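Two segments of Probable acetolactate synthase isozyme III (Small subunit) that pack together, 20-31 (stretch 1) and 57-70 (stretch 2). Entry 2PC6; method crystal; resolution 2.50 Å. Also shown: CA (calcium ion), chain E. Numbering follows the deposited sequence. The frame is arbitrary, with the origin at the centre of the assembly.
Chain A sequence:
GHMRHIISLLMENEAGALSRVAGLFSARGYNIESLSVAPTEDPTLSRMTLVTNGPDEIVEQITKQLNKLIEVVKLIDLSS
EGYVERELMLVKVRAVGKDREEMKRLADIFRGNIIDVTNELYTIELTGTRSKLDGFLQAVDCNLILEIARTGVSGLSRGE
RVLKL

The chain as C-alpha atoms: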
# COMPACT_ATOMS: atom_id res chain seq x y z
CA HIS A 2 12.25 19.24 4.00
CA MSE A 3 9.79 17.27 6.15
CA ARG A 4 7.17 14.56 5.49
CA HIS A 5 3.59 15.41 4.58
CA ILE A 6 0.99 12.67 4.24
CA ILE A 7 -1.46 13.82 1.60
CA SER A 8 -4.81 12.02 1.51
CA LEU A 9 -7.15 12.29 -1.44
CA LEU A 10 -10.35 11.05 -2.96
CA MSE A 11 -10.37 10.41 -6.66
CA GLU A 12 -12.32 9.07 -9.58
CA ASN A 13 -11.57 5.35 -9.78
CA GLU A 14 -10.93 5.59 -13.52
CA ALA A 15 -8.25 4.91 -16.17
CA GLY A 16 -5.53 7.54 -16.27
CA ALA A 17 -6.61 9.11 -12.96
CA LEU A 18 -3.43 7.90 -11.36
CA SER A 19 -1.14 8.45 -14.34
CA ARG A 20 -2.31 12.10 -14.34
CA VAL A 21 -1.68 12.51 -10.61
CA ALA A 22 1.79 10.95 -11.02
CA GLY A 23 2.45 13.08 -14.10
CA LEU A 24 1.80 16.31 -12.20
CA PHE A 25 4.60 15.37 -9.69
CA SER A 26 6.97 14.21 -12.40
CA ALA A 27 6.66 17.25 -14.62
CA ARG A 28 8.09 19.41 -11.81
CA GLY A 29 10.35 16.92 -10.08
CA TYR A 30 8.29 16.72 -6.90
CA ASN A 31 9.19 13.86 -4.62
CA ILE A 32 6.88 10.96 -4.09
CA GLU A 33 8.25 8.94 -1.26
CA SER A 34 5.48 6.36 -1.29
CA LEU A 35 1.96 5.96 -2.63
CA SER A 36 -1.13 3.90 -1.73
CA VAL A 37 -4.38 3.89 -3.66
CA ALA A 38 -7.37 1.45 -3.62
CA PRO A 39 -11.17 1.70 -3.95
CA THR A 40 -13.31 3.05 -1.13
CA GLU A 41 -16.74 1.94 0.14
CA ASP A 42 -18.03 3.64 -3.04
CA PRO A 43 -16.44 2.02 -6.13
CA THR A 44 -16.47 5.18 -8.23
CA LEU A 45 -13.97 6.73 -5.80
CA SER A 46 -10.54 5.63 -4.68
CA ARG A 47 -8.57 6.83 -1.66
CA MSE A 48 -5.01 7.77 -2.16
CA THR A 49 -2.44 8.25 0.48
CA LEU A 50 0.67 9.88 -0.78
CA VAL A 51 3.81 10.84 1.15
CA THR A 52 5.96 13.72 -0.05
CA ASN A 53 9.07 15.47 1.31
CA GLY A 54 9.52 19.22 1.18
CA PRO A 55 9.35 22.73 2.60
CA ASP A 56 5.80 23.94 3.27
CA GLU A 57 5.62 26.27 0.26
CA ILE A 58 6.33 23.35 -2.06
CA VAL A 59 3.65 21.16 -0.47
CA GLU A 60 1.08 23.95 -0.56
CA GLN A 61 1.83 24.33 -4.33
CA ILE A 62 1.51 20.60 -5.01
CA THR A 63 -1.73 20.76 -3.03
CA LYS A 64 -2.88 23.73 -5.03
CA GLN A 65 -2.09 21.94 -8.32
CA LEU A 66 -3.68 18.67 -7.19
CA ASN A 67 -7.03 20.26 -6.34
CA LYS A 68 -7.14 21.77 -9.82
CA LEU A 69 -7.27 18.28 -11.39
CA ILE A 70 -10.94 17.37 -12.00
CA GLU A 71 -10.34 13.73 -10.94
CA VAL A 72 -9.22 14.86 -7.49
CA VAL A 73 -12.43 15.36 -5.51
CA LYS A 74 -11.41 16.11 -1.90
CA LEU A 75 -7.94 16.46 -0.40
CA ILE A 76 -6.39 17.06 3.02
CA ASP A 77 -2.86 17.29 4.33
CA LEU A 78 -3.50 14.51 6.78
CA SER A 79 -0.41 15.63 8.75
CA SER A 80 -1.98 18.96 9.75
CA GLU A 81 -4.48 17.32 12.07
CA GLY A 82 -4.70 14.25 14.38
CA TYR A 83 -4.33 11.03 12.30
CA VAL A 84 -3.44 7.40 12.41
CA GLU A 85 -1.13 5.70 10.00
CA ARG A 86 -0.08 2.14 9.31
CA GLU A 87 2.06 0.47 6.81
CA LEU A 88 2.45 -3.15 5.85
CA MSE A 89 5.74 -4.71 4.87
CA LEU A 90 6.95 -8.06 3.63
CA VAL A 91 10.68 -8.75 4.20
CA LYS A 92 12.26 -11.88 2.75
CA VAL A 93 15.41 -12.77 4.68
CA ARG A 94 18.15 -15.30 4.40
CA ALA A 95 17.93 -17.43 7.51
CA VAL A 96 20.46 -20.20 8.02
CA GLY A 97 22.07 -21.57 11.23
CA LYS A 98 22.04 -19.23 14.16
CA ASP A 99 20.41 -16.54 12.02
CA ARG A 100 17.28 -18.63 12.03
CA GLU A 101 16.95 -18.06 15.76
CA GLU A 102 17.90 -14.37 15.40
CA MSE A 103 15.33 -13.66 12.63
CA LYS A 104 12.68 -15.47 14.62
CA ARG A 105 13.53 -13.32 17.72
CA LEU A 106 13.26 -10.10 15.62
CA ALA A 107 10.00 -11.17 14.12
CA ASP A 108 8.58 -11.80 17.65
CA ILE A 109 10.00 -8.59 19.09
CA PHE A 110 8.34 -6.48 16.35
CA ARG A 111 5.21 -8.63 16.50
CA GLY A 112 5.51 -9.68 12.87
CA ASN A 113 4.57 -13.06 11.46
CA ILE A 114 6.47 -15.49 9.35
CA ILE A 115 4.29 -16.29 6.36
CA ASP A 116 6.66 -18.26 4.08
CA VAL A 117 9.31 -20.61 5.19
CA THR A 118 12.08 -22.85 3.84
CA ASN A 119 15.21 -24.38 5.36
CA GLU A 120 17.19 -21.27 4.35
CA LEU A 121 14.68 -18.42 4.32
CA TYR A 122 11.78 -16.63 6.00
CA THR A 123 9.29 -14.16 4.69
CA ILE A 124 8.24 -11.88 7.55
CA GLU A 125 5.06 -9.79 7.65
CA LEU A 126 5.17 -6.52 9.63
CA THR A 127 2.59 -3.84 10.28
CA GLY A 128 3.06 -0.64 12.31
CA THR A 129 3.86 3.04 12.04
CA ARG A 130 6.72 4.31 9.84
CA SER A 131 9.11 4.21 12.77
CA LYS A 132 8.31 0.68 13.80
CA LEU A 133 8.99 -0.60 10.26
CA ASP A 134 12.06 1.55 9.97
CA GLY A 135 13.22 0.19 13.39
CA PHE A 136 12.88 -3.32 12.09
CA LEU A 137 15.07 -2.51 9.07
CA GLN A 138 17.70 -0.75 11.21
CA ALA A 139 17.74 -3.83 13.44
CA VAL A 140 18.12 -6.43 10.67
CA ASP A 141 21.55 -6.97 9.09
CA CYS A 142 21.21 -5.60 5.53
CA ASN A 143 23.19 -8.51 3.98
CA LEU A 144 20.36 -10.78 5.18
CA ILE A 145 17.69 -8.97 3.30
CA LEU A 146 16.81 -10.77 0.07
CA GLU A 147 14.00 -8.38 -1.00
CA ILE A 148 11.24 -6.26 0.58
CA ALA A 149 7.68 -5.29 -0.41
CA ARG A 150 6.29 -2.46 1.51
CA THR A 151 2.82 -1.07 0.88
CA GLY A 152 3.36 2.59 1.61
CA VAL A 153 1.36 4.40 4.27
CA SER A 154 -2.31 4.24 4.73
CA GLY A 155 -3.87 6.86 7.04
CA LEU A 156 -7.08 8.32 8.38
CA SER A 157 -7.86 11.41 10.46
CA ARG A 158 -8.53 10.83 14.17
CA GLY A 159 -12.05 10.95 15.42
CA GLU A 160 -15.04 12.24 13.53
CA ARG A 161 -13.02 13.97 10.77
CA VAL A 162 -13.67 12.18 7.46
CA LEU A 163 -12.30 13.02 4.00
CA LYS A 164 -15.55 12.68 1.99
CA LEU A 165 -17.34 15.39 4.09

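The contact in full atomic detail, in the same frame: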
# COMPACT_ATOMS: atom_id res chain seq x y z
N ARG A 20 -2.27 10.64 -14.35
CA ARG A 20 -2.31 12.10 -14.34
C ARG A 20 -1.83 12.71 -13.01
O ARG A 20 -1.15 13.74 -13.00
CB ARG A 20 -3.70 12.62 -14.74
CG ARG A 20 -3.87 12.58 -16.25
CD ARG A 20 -5.26 13.08 -16.75
NE ARG A 20 -6.31 12.07 -16.54
CZ ARG A 20 -6.55 11.07 -17.40
NH1 ARG A 20 -5.81 10.93 -18.50
NH2 ARG A 20 -7.53 10.20 -17.15
N VAL A 21 -2.17 12.07 -11.89
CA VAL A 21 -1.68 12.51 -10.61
C VAL A 21 -0.16 12.31 -10.54
O VAL A 21 0.57 13.18 -10.06
CB VAL A 21 -2.43 11.82 -9.47
CG1 VAL A 21 -1.66 11.97 -8.13
CG2 VAL A 21 -3.83 12.44 -9.38
N ALA A 22 0.34 11.20 -11.08
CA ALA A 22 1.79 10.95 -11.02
C ALA A 22 2.51 11.85 -12.00
O ALA A 22 3.65 12.27 -11.73
CB ALA A 22 2.14 9.50 -11.26
N GLY A 23 1.84 12.20 -13.11
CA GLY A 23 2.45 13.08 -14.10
C GLY A 23 2.69 14.49 -13.56
O GLY A 23 3.73 15.11 -13.79
N LEU A 24 1.70 15.00 -12.84
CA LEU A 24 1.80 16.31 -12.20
C LEU A 24 3.08 16.43 -11.30
O LEU A 24 3.81 17.39 -11.42
CB LEU A 24 0.51 16.58 -11.41
CG LEU A 24 0.32 17.89 -10.64
CD1 LEU A 24 -1.16 18.13 -10.38
CD2 LEU A 24 1.09 17.84 -9.32
N PHE A 25 3.34 15.43 -10.46
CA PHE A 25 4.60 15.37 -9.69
C PHE A 25 5.85 15.37 -10.58
O PHE A 25 6.76 16.22 -10.43
CB PHE A 25 4.62 14.16 -8.76
CG PHE A 25 3.77 14.34 -7.53
CD1 PHE A 25 2.38 14.17 -7.57
CD2 PHE A 25 4.37 14.71 -6.30
CE1 PHE A 25 1.61 14.36 -6.44
CE2 PHE A 25 3.60 14.90 -5.15
CZ PHE A 25 2.22 14.73 -5.21
N SER A 26 5.86 14.42 -11.51
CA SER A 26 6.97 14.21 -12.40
C SER A 26 7.32 15.46 -13.17
O SER A 26 8.50 15.84 -13.23
CB SER A 26 6.63 13.13 -13.39
OG SER A 26 7.58 13.15 -14.41
N ALA A 27 6.33 16.13 -13.76
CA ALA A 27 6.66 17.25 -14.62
C ALA A 27 7.62 18.22 -13.90
O ALA A 27 8.48 18.84 -14.55
CB ALA A 27 5.40 17.99 -15.10
N ARG A 28 7.45 18.35 -12.58
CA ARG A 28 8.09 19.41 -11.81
C ARG A 28 9.07 18.86 -10.76
O ARG A 28 9.64 19.61 -9.95
CB ARG A 28 7.04 20.33 -11.18
CG ARG A 28 6.72 21.54 -12.07
CD ARG A 28 6.05 22.65 -11.28
NE ARG A 28 5.83 23.89 -12.03
CZ ARG A 28 4.77 24.12 -12.81
NH1 ARG A 28 3.84 23.16 -12.96
NH2 ARG A 28 4.63 25.30 -13.44
N GLY A 29 9.27 17.54 -10.80
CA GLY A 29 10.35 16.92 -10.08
C GLY A 29 10.06 16.83 -8.61
O GLY A 29 10.99 16.66 -7.81
N TYR A 30 8.77 16.92 -8.26
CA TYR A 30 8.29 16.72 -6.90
C TYR A 30 8.54 15.29 -6.47
O TYR A 30 8.46 14.35 -7.28
CB TYR A 30 6.81 17.01 -6.80
CG TYR A 30 6.42 18.43 -7.16
CD1 TYR A 30 7.17 19.51 -6.70
CD2 TYR A 30 5.29 18.69 -7.93
CE1 TYR A 30 6.83 20.81 -7.00
CE2 TYR A 30 4.92 20.02 -8.24
CZ TYR A 30 5.70 21.07 -7.77
OH TYR A 30 5.38 22.40 -8.03
N ASN A 31 8.86 15.14 -5.19
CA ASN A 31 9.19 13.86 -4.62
C ASN A 31 7.91 13.13 -4.28
O ASN A 31 6.95 13.71 -3.79
CB ASN A 31 10.18 14.03 -3.41
CG ASN A 31 9.87 13.11 -2.23
OD1 ASN A 31 8.79 13.17 -1.64
ND2 ASN A 31 10.85 12.27 -1.83
N GLU A 57 6.02 25.51 1.44
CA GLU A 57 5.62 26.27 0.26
C GLU A 57 5.61 25.39 -0.99
O GLU A 57 4.92 25.70 -1.98
CB GLU A 57 6.51 27.52 0.05
N ILE A 58 6.39 24.30 -0.95
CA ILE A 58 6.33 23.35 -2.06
C ILE A 58 5.06 22.52 -1.90
O ILE A 58 4.25 22.45 -2.82
CB ILE A 58 7.65 22.54 -2.28
CG1 ILE A 58 8.80 23.46 -2.73
CG2 ILE A 58 7.48 21.48 -3.37
N VAL A 59 4.84 21.97 -0.71
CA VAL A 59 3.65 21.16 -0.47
C VAL A 59 2.36 21.91 -0.77
O VAL A 59 1.50 21.41 -1.50
CB VAL A 59 3.62 20.52 0.95
CG1 VAL A 59 2.22 20.09 1.34
CG2 VAL A 59 4.58 19.35 1.03
N GLU A 60 2.22 23.11 -0.23
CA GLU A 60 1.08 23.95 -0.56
C GLU A 60 0.88 24.13 -2.09
O GLU A 60 -0.25 24.18 -2.57
CB GLU A 60 1.13 25.29 0.21
N GLN A 61 1.96 24.18 -2.87
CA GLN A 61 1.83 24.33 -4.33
C GLN A 61 1.43 23.03 -5.05
O GLN A 61 0.67 23.04 -6.03
CB GLN A 61 3.09 24.93 -4.95
CG GLN A 61 2.97 25.29 -6.43
CD GLN A 61 1.89 26.39 -6.78
OE1 GLN A 61 1.86 27.49 -6.19
NE2 GLN A 61 1.04 26.10 -7.77
N ILE A 62 1.93 21.92 -4.54
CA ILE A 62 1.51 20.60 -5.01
C ILE A 62 0.02 20.41 -4.73
O ILE A 62 -0.75 19.91 -5.57
CB ILE A 62 2.35 19.51 -4.28
CG1 ILE A 62 3.84 19.70 -4.60
CG2 ILE A 62 1.81 18.10 -4.56
CD1 ILE A 62 4.76 18.70 -3.91
N THR A 63 -0.37 20.82 -3.52
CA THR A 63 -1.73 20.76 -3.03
C THR A 63 -2.63 21.66 -3.85
O THR A 63 -3.74 21.29 -4.21
CB THR A 63 -1.73 21.13 -1.54
OG1 THR A 63 -1.46 19.94 -0.78
CG2 THR A 63 -3.03 21.69 -1.10
N LYS A 64 -2.13 22.85 -4.16
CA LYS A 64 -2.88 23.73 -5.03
C LYS A 64 -3.06 23.02 -6.39
O LYS A 64 -4.20 22.83 -6.83
CB LYS A 64 -2.21 25.12 -5.15
N GLN A 65 -1.96 22.59 -7.01
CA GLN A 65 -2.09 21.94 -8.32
C GLN A 65 -2.96 20.68 -8.28
O GLN A 65 -3.70 20.43 -9.24
CB GLN A 65 -0.74 21.57 -8.94
CG GLN A 65 0.06 22.70 -9.54
CD GLN A 65 1.49 22.21 -9.83
OE1 GLN A 65 2.46 22.58 -9.14
NE2 GLN A 65 1.61 21.30 -10.80
N LEU A 66 -2.89 19.90 -7.21
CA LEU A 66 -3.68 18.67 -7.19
C LEU A 66 -5.19 18.93 -7.20
O LEU A 66 -5.94 18.23 -7.89
CB LEU A 66 -3.30 17.77 -6.01
CG LEU A 66 -2.10 16.85 -6.16
CD1 LEU A 66 -1.64 16.41 -4.79
CD2 LEU A 66 -2.50 15.68 -6.94
N ASN A 67 -5.61 19.93 -6.43
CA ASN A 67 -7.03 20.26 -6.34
C ASN A 67 -7.60 20.69 -7.67
O ASN A 67 -8.77 20.46 -7.92
CB ASN A 67 -7.30 21.31 -5.25
CG ASN A 67 -7.66 20.67 -3.92
OD1 ASN A 67 -7.11 21.04 -2.86
ND2 ASN A 67 -8.60 19.71 -3.96
N LYS A 68 -6.76 21.30 -8.51
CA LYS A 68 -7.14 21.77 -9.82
C LYS A 68 -7.55 20.62 -10.73
O LYS A 68 -8.42 20.82 -11.60
CB LYS A 68 -6.01 22.59 -10.49
CG LYS A 68 -6.05 24.10 -10.26
N LEU A 69 -6.92 19.45 -10.58
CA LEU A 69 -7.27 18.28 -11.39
C LEU A 69 -8.72 17.96 -11.16
O LEU A 69 -9.15 17.94 -10.02
CB LEU A 69 -6.42 17.06 -11.00
CG LEU A 69 -4.90 17.14 -11.15
CD1 LEU A 69 -4.24 15.84 -10.74
CD2 LEU A 69 -4.49 17.52 -12.59
N ILE A 70 -9.51 17.73 -12.21
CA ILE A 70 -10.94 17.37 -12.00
C ILE A 70 -11.15 15.98 -11.35
O ILE A 70 -12.20 15.73 -10.75
CB ILE A 70 -11.86 17.54 -13.27
CG1 ILE A 70 -11.50 16.53 -14.36
CG2 ILE A 70 -11.87 18.99 -13.76
CA CA E . -10.63 18.98 -8.26
O HOH W 1 -12.83 18.19 -9.07
O HOH W 2 -12.18 20.58 -7.84

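Two helices of the small subunit lie side by side and run in roughly opposite senses: the N-to-C directions of helix 20-28 and helix 57-68 make an angle of 143°, and the axes come no closer than 10.7 Å. That spacing leaves room for sizeable aliphatic and aromatic side chains between the backbones. The register is set by two pairs, Val 21 CA to Leu 66 CA at 7.3 Å and Phe 25 CA to Ile 62 CA at 7.7 Å, so a step of four residues forward on one helix matches four back on the other. Together the stretches bury 557 Å².

Along stretch 2 the contact opens modestly. Ile 58 places CG2 3.7 Å from CE1 of Tyr 30, while Val 59 turns away and takes no part. Gln 61 adds a peripheral touch, its CG 4.1 Å from Tyr 30 OH. One full turn on from Ile 58 comes Ile 62, buried and pointing toward stretch 1, which meets two aromatic rings. Ile 62 CG1 sits 3.6 Å from the centroid of the Tyr 30 ring and only 5° off the ring normal, a CH-pi contact over the face. In the m, t rotamer Ile 62 CD1 lies over the same face at 3.7 Å from Tyr 30 CG and is also 4.2 Å from Phe 25 CE2; of the two rings, Ile 62 CG2 meets only the phenylalanine, 3.5 Å from Phe 25 CZ.

Tyr 30 reaches this position from beyond the helix. Gly 29, with a phi of 77° that favours glycine, leaves helical geometry in a Schellman motif; Tyr 30 N bonds back to Phe 25 O at 3.0 Å, and the tyrosine side chain is directed toward stretch 2.

Thr 63 points away, and the next contributor is Gln 65, which combines polar and apolar roles. Tyr 30 OH donates a hydrogen bond to Gln 65 OE1 at 3.1 Å, the one hydrogen bond between the stretches, made near the plane of the ring. At the other end of the amide, Gln 65 NE2 lies 3.6 Å from Leu 24 CG and 3.6 Å from Arg 28 NH1; the latter is proximity between two donor groups, not a bond. Leu 24 CD1 also rests 3.6 Å from Gln 65 O, lying against the backbone itself.

Leu 66 leaves its CA sideways, but its end comes nearer: Leu 66 CD2 packs 4.0 Å from Val 21 CG1, and both methyls approach Phe 25 CE1, Leu 66 CD1 at 4.2 Å and Leu 66 CD2 at 4.3 Å. Asn 67 faces away, its O binding the calcium at 2.4 Å. Leu 69, past the helix, closes the apolar row: its CD1 touches Val 21 CG2 at 3.7 Å and Leu 24 CD1 at 3.9 Å, while its O binds the same ion at 2.5 Å.

The rule is plain: branched aliphatics and one phenylalanine fill the middle, one ring has an isoleucine over its face, and a single amide satisfies the tyrosine hydroxyl.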